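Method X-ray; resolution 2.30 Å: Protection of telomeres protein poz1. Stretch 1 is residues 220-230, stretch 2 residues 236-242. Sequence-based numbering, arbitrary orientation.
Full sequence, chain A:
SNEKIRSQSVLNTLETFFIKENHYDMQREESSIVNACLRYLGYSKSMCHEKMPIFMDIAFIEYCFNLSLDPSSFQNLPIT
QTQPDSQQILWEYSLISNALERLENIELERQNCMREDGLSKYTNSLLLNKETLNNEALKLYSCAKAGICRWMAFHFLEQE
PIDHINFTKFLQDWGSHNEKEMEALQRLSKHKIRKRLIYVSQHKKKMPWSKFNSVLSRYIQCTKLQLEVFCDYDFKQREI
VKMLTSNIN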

ATOM      1  N   ILE A 220       0.212   8.825   3.200  1.00 25.94           N
ATOM      2  CA  ILE A 220       1.534   8.779   2.578  1.00 26.55           C
ATOM      3  C   ILE A 220       2.243  10.117   2.739  1.00 24.85           C
ATOM      4  O   ILE A 220       3.441  10.165   3.023  1.00 28.34           O
ATOM      5  CB  ILE A 220       1.404   8.364   1.097  1.00 26.58           C
ATOM      6  CG1 ILE A 220       0.918   6.896   0.986  1.00 26.17           C
ATOM      7  CG2 ILE A 220       2.746   8.564   0.361  1.00 23.64           C
ATOM      8  CD1 ILE A 220       1.907   5.841   1.575  1.00 21.19           C
ATOM      9  N   GLN A 221       1.519  11.224   2.550  1.00 28.97           N
ATOM     10  CA  GLN A 221       2.126  12.551   2.650  1.00 29.12           C
ATOM     11  C   GLN A 221       2.517  12.871   4.094  1.00 32.40           C
ATOM     12  O   GLN A 221       3.575  13.465   4.346  1.00 33.34           O
ATOM     13  CB  GLN A 221       1.152  13.606   2.102  1.00 29.37           C
ATOM     14  CG  GLN A 221       0.916  13.531   0.564  1.00 37.60           C
ATOM     15  CD  GLN A 221       2.224  13.606  -0.262  1.00 40.43           C
ATOM     16  OE1 GLN A 221       2.754  12.581  -0.721  1.00 35.02           O
ATOM     17  NE2 GLN A 221       2.743  14.824  -0.447  1.00 43.46           N
ATOM     18  N   CYS A 222       1.655  12.501   5.045  1.00 31.52           N
ATOM     19  CA  CYS A 222       1.961  12.650   6.460  1.00 31.42           C
ATOM     20  C   CYS A 222       3.221  11.882   6.823  1.00 28.29           C
ATOM     21  O   CYS A 222       4.141  12.426   7.453  1.00 28.52           O
ATOM     22  CB  CYS A 222       0.777  12.146   7.290  1.00 32.62           C
ATOM     23  SG  CYS A 222       0.928  12.401   9.094  1.00 37.71           S
ATOM     24  N   THR A 223       3.302  10.631   6.369  1.00 27.82           N
ATOM     25  CA  THR A 223       4.465   9.794   6.646  1.00 26.91           C
ATOM     26  C   THR A 223       5.732  10.386   6.038  1.00 31.52           C
ATOM     27  O   THR A 223       6.763  10.465   6.712  1.00 29.98           O
ATOM     28  CB  THR A 223       4.229   8.385   6.094  1.00 25.00           C
ATOM     29  OG1 THR A 223       3.100   7.799   6.746  1.00 27.23           O
ATOM     30  CG2 THR A 223       5.423   7.499   6.339  1.00 24.51           C
ATOM     31  N   LYS A 224       5.658  10.833   4.771  1.00 31.58           N
ATOM     32  CA  LYS A 224       6.805  11.455   4.104  1.00 30.54           C
ATOM     33  C   LYS A 224       7.305  12.656   4.883  1.00 32.67           C
ATOM     34  O   LYS A 224       8.515  12.833   5.067  1.00 31.73           O
ATOM     35  CB  LYS A 224       6.433  11.916   2.693  1.00 29.32           C
ATOM     36  CG  LYS A 224       6.362  10.866   1.600  1.00 29.95           C
ATOM     37  CD  LYS A 224       6.177  11.590   0.246  1.00 33.40           C
ATOM     38  CE  LYS A 224       5.795  10.632  -0.857  1.00 33.45           C
ATOM     39  NZ  LYS A 224       5.135  11.309  -2.003  1.00 34.76           N
ATOM     40  N   LEU A 225       6.382  13.517   5.314  1.00 34.62           N
ATOM     41  CA  LEU A 225       6.764  14.710   6.068  1.00 37.06           C
ATOM     42  C   LEU A 225       7.471  14.340   7.373  1.00 33.92           C
ATOM     43  O   LEU A 225       8.572  14.822   7.634  1.00 35.48           O
ATOM     44  CB  LEU A 225       5.530  15.578   6.323  1.00 35.85           C
ATOM     45  CG  LEU A 225       5.777  16.895   7.051  1.00 45.61           C
ATOM     46  CD1 LEU A 225       6.583  17.757   6.130  1.00 49.21           C
ATOM     47  CD2 LEU A 225       4.493  17.618   7.407  1.00 43.15           C
ATOM     48  N   GLN A 226       6.884  13.440   8.179  1.00 33.27           N
ATOM     49  CA  GLN A 226       7.502  13.057   9.457  1.00 34.85           C
ATOM     50  C   GLN A 226       8.895  12.480   9.263  1.00 35.33           C
ATOM     51  O   GLN A 226       9.804  12.734  10.065  1.00 37.40           O
ATOM     52  CB  GLN A 226       6.679  11.999  10.209  1.00 32.01           C
ATOM     53  CG  GLN A 226       5.255  12.331  10.424  1.00 38.12           C
ATOM     54  CD  GLN A 226       4.432  11.195  11.075  1.00 34.69           C
ATOM     55  OE1 GLN A 226       4.948  10.299  11.752  1.00 26.11           O
ATOM     56  NE2 GLN A 226       3.152  11.224  10.822  1.00 33.89           N
ATOM     57  N   LEU A 227       9.054  11.617   8.271  1.00 32.22           N
ATOM     58  CA  LEU A 227      10.353  10.992   8.053  1.00 35.78           C
ATOM     59  C   LEU A 227      11.412  12.027   7.697  1.00 35.58           C
ATOM     60  O   LEU A 227      12.542  11.951   8.183  1.00 40.56           O
ATOM     61  CB  LEU A 227      10.236   9.940   6.954  1.00 33.43           C
ATOM     62  CG  LEU A 227       9.401   8.709   7.320  1.00 34.21           C
ATOM     63  CD1 LEU A 227       9.242   7.832   6.102  1.00 32.37           C
ATOM     64  CD2 LEU A 227      10.034   7.906   8.453  1.00 31.21           C
ATOM     65  N   GLU A 228      11.052  13.033   6.895  1.00 33.19           N
ATOM     66  CA  GLU A 228      12.027  14.045   6.497  1.00 39.28           C
ATOM     67  C   GLU A 228      12.349  14.973   7.662  1.00 43.29           C
ATOM     68  O   GLU A 228      13.520  15.219   7.970  1.00 42.50           O
ATOM     69  CB  GLU A 228      11.512  14.848   5.303  1.00 36.98           C
ATOM     70  CG  GLU A 228      12.443  16.002   4.898  1.00 39.08           C
ATOM     71  CD  GLU A 228      12.142  16.569   3.514  1.00 46.26           C
ATOM     72  OE1 GLU A 228      11.799  15.792   2.588  1.00 48.25           O
ATOM     73  OE2 GLU A 228      12.212  17.805   3.358  1.00 54.11           O
ATOM     74  N   VAL A 229      11.313  15.443   8.355  1.00 40.32           N
ATOM     75  CA  VAL A 229      11.483  16.431   9.412  1.00 40.01           C
ATOM     76  C   VAL A 229      12.199  15.810  10.612  1.00 41.42           C
ATOM     77  O   VAL A 229      13.144  16.390  11.148  1.00 39.61           O
ATOM     78  CB  VAL A 229      10.114  17.025   9.792  1.00 39.79           C
ATOM     79  CG1 VAL A 229      10.216  17.896  11.027  1.00 35.07           C
ATOM     80  CG2 VAL A 229       9.533  17.818   8.627  1.00 37.93           C
ATOM     81  N   PHE A 230      11.800  14.599  11.023  1.00 40.78           N
ATOM     82  CA  PHE A 230      12.312  14.017  12.264  1.00 41.78           C
ATOM     83  C   PHE A 230      13.456  13.024  12.097  1.00 42.96           C
ATOM     84  O   PHE A 230      14.196  12.798  13.059  1.00 49.26           O
ATOM     85  CB  PHE A 230      11.173  13.320  13.026  1.00 37.95           C
ATOM     86  CG  PHE A 230      10.139  14.272  13.532  1.00 39.62           C
ATOM     87  CD1 PHE A 230      10.415  15.093  14.620  1.00 41.30           C
ATOM     88  CD2 PHE A 230       8.908  14.378  12.909  1.00 37.54           C
ATOM     89  CE1 PHE A 230       9.471  15.986  15.083  1.00 38.81           C
ATOM     90  CE2 PHE A 230       7.955  15.269  13.369  1.00 37.13           C
ATOM     91  CZ  PHE A 230       8.239  16.074  14.456  1.00 39.42           C
ATOM     92  N   LYS A 236      11.641  15.109  -0.528  1.00 43.41           N
ATOM     93  CA  LYS A 236      11.369  16.320  -1.294  1.00 40.97           C
ATOM     94  C   LYS A 236      10.194  17.086  -0.695  1.00 44.38           C
ATOM     95  O   LYS A 236       9.378  17.679  -1.403  1.00 47.91           O
ATOM     96  CB  LYS A 236      11.142  15.988  -2.774  1.00 42.50           C
ATOM     97  CG  LYS A 236      12.393  15.407  -3.426  1.00 44.34           C
ATOM     98  CD  LYS A 236      12.149  14.703  -4.760  1.00 47.87           C
ATOM     99  CE  LYS A 236      13.499  14.179  -5.319  1.00 58.80           C
ATOM    100  NZ  LYS A 236      13.413  13.442  -6.628  1.00 58.29           N
ATOM    101  N   GLN A 237      10.132  17.096   0.636  1.00 44.52           N
ATOM    102  CA  GLN A 237       9.078  17.783   1.368  1.00 53.36           C
ATOM    103  C   GLN A 237       9.507  19.171   1.829  1.00 61.02           C
ATOM    104  O   GLN A 237       8.797  19.780   2.634  1.00 57.98           O
ATOM    105  CB  GLN A 237       8.635  16.958   2.589  1.00 48.25           C
ATOM    106  CG  GLN A 237       8.003  15.625   2.288  1.00 41.21           C
ATOM    107  CD  GLN A 237       6.788  15.775   1.396  1.00 42.71           C
ATOM    108  OE1 GLN A 237       5.774  16.355   1.785  1.00 46.33           O
ATOM    109  NE2 GLN A 237       6.892  15.267   0.182  1.00 43.61           N
ATOM    110  N   ARG A 238      10.636  19.684   1.322  1.00 59.66           N
ATOM    111  CA  ARG A 238      11.175  20.959   1.800  1.00 68.97           C
ATOM    112  C   ARG A 238      10.162  22.094   1.656  1.00 74.50           C
ATOM    113  O   ARG A 238       9.966  22.882   2.588  1.00 75.99           O
ATOM    114  CB  ARG A 238      12.488  21.286   1.075  1.00 74.54           C
ATOM    115  CG  ARG A 238      12.372  21.556  -0.429  1.00 83.69           C
ATOM    116  CD  ARG A 238      13.519  22.425  -0.946  1.00 95.68           C
ATOM    117  NE  ARG A 238      13.138  23.204  -2.127  1.00101.35           N
ATOM    118  CZ  ARG A 238      12.441  24.341  -2.099  1.00 99.84           C
ATOM    119  NH1 ARG A 238      12.016  24.844  -0.946  1.00 93.95           N
ATOM    120  NH2 ARG A 238      12.153  24.970  -3.234  1.00102.33           N
ATOM    121  N   GLU A 239       9.481  22.177   0.509  1.00 70.96           N
ATOM    122  CA  GLU A 239       8.515  23.253   0.298  1.00 74.70           C
ATOM    123  C   GLU A 239       7.275  23.128   1.179  1.00 74.66           C
ATOM    124  O   GLU A 239       6.551  24.116   1.340  1.00 78.59           O
ATOM    125  CB  GLU A 239       8.076  23.284  -1.167  1.00 78.06           C
ATOM    126  CG  GLU A 239       7.500  24.625  -1.641  1.00 88.70           C
ATOM    127  CD  GLU A 239       8.528  25.552  -2.266  1.00 93.20           C
ATOM    128  OE1 GLU A 239       9.632  25.072  -2.589  1.00 94.88           O
ATOM    129  OE2 GLU A 239       8.219  26.758  -2.459  1.00 95.88           O
ATOM    130  N   ILE A 240       7.008  21.950   1.742  1.00 70.03           N
ATOM    131  CA  ILE A 240       5.889  21.775   2.669  1.00 67.70           C
ATOM    132  C   ILE A 240       6.291  22.045   4.121  1.00 71.07           C
ATOM    133  O   ILE A 240       5.538  22.678   4.866  1.00 74.18           O
ATOM    134  CB  ILE A 240       5.296  20.354   2.499  1.00 63.61           C
ATOM    135  CG1 ILE A 240       4.595  20.215   1.143  1.00 62.67           C
ATOM    136  CG2 ILE A 240       4.335  20.014   3.627  1.00 53.09           C
ATOM    137  CD1 ILE A 240       5.144  19.106   0.256  1.00 60.45           C
ATOM    138  N   VAL A 241       7.484  21.609   4.543  1.00 70.65           N
ATOM    139  CA  VAL A 241       7.923  21.830   5.919  1.00 73.67           C
ATOM    140  C   VAL A 241       8.109  23.308   6.179  1.00 81.54           C
ATOM    141  O   VAL A 241       8.039  23.766   7.326  1.00 82.72           O
ATOM    142  CB  VAL A 241       9.243  21.081   6.227  1.00 69.71           C
ATOM    143  CG1 VAL A 241       9.228  19.701   5.676  1.00 62.53           C
ATOM    144  CG2 VAL A 241      10.462  21.844   5.698  1.00 69.97           C
ATOM    145  N   LYS A 242       8.525  24.046   5.154  1.00 80.61           N
ATOM    146  CA  LYS A 242       8.831  25.475   5.303  1.00 86.53           C
ATOM    147  C   LYS A 242       7.639  26.328   5.706  1.00 89.93           C
ATOM    148  O   LYS A 242       7.773  27.348   6.381  1.00 96.56           O
ATOM    149  CB  LYS A 242       9.452  26.022   4.015  1.00 85.48           C
ATOM    150  CG  LYS A 242      10.213  27.325   4.199  1.00 87.10           C
ATOM    151  CD  LYS A 242      10.982  27.697   2.941  1.00 89.37           C
ATOM    152  CE  LYS A 242      11.245  29.193   2.877  1.00 92.13           C
ATOM    153  NZ  LYS A 242      11.914  29.584   1.605  1.00 92.61           N
TER
HETATM  154  O   HOH W   1       3.553  16.056   3.011  1.00 37.80           O

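A carboxylate on one helix can anchor the start of another by accepting a hydrogen bond from a backbone amide that the second helix leaves free, and this segment of poz1 is a compact example. Residues 220–230 form a continuous helix, with a regular ladder of backbone hydrogen bonds, whereas residues 236–242 enter as a loop and turn into a helix at Arg-238. The backbones come nearest at Leu-225 and Gln-237, whose CA atoms lie 6.1 Å apart, and the contact buries 385 Å² in all.

Lys-236 adds little: its side chain points away, and although its N lies 3.2 Å from Glu-228 OE1, the angle is too poor for a hydrogen bond. The decisive residue is Gln-237, at the N-cap position. Its N donates to Glu-228 OE1 at 2.9 Å and 162°, so the carboxylate meets the polypeptide just where the helix starts. The Gln-237 side chain points toward the first helix and packs its CG 4.0 Å from Leu-225 N, while its NE2 lies 3.7 Å from the aliphatic CD of Lys-224. Its OE1 is linked through a water to the first helix: the water donates both to Gln-237 OE1 (2.6 Å) and to Gln-221 O (2.9 Å), a carbonyl that also accepts from Leu-225 N within its own helix.

Beyond the cap, Arg-238 turns away overall and pairs with its neighbour, its NH2 2.6 Å from Glu-239 OE1 in a salt bridge; both residues are poorly ordered. One turn into the helix the chemistry becomes apolar. Ile-240 CG2 approaches Leu-225 CD1 at 4.1 Å, and Val-241 CG1 sits 3.3 Å from Leu-225 CD1 and 3.5 Å from Val-229 CG2. Polar anchoring at the helix start thus gives way to aliphatic packing.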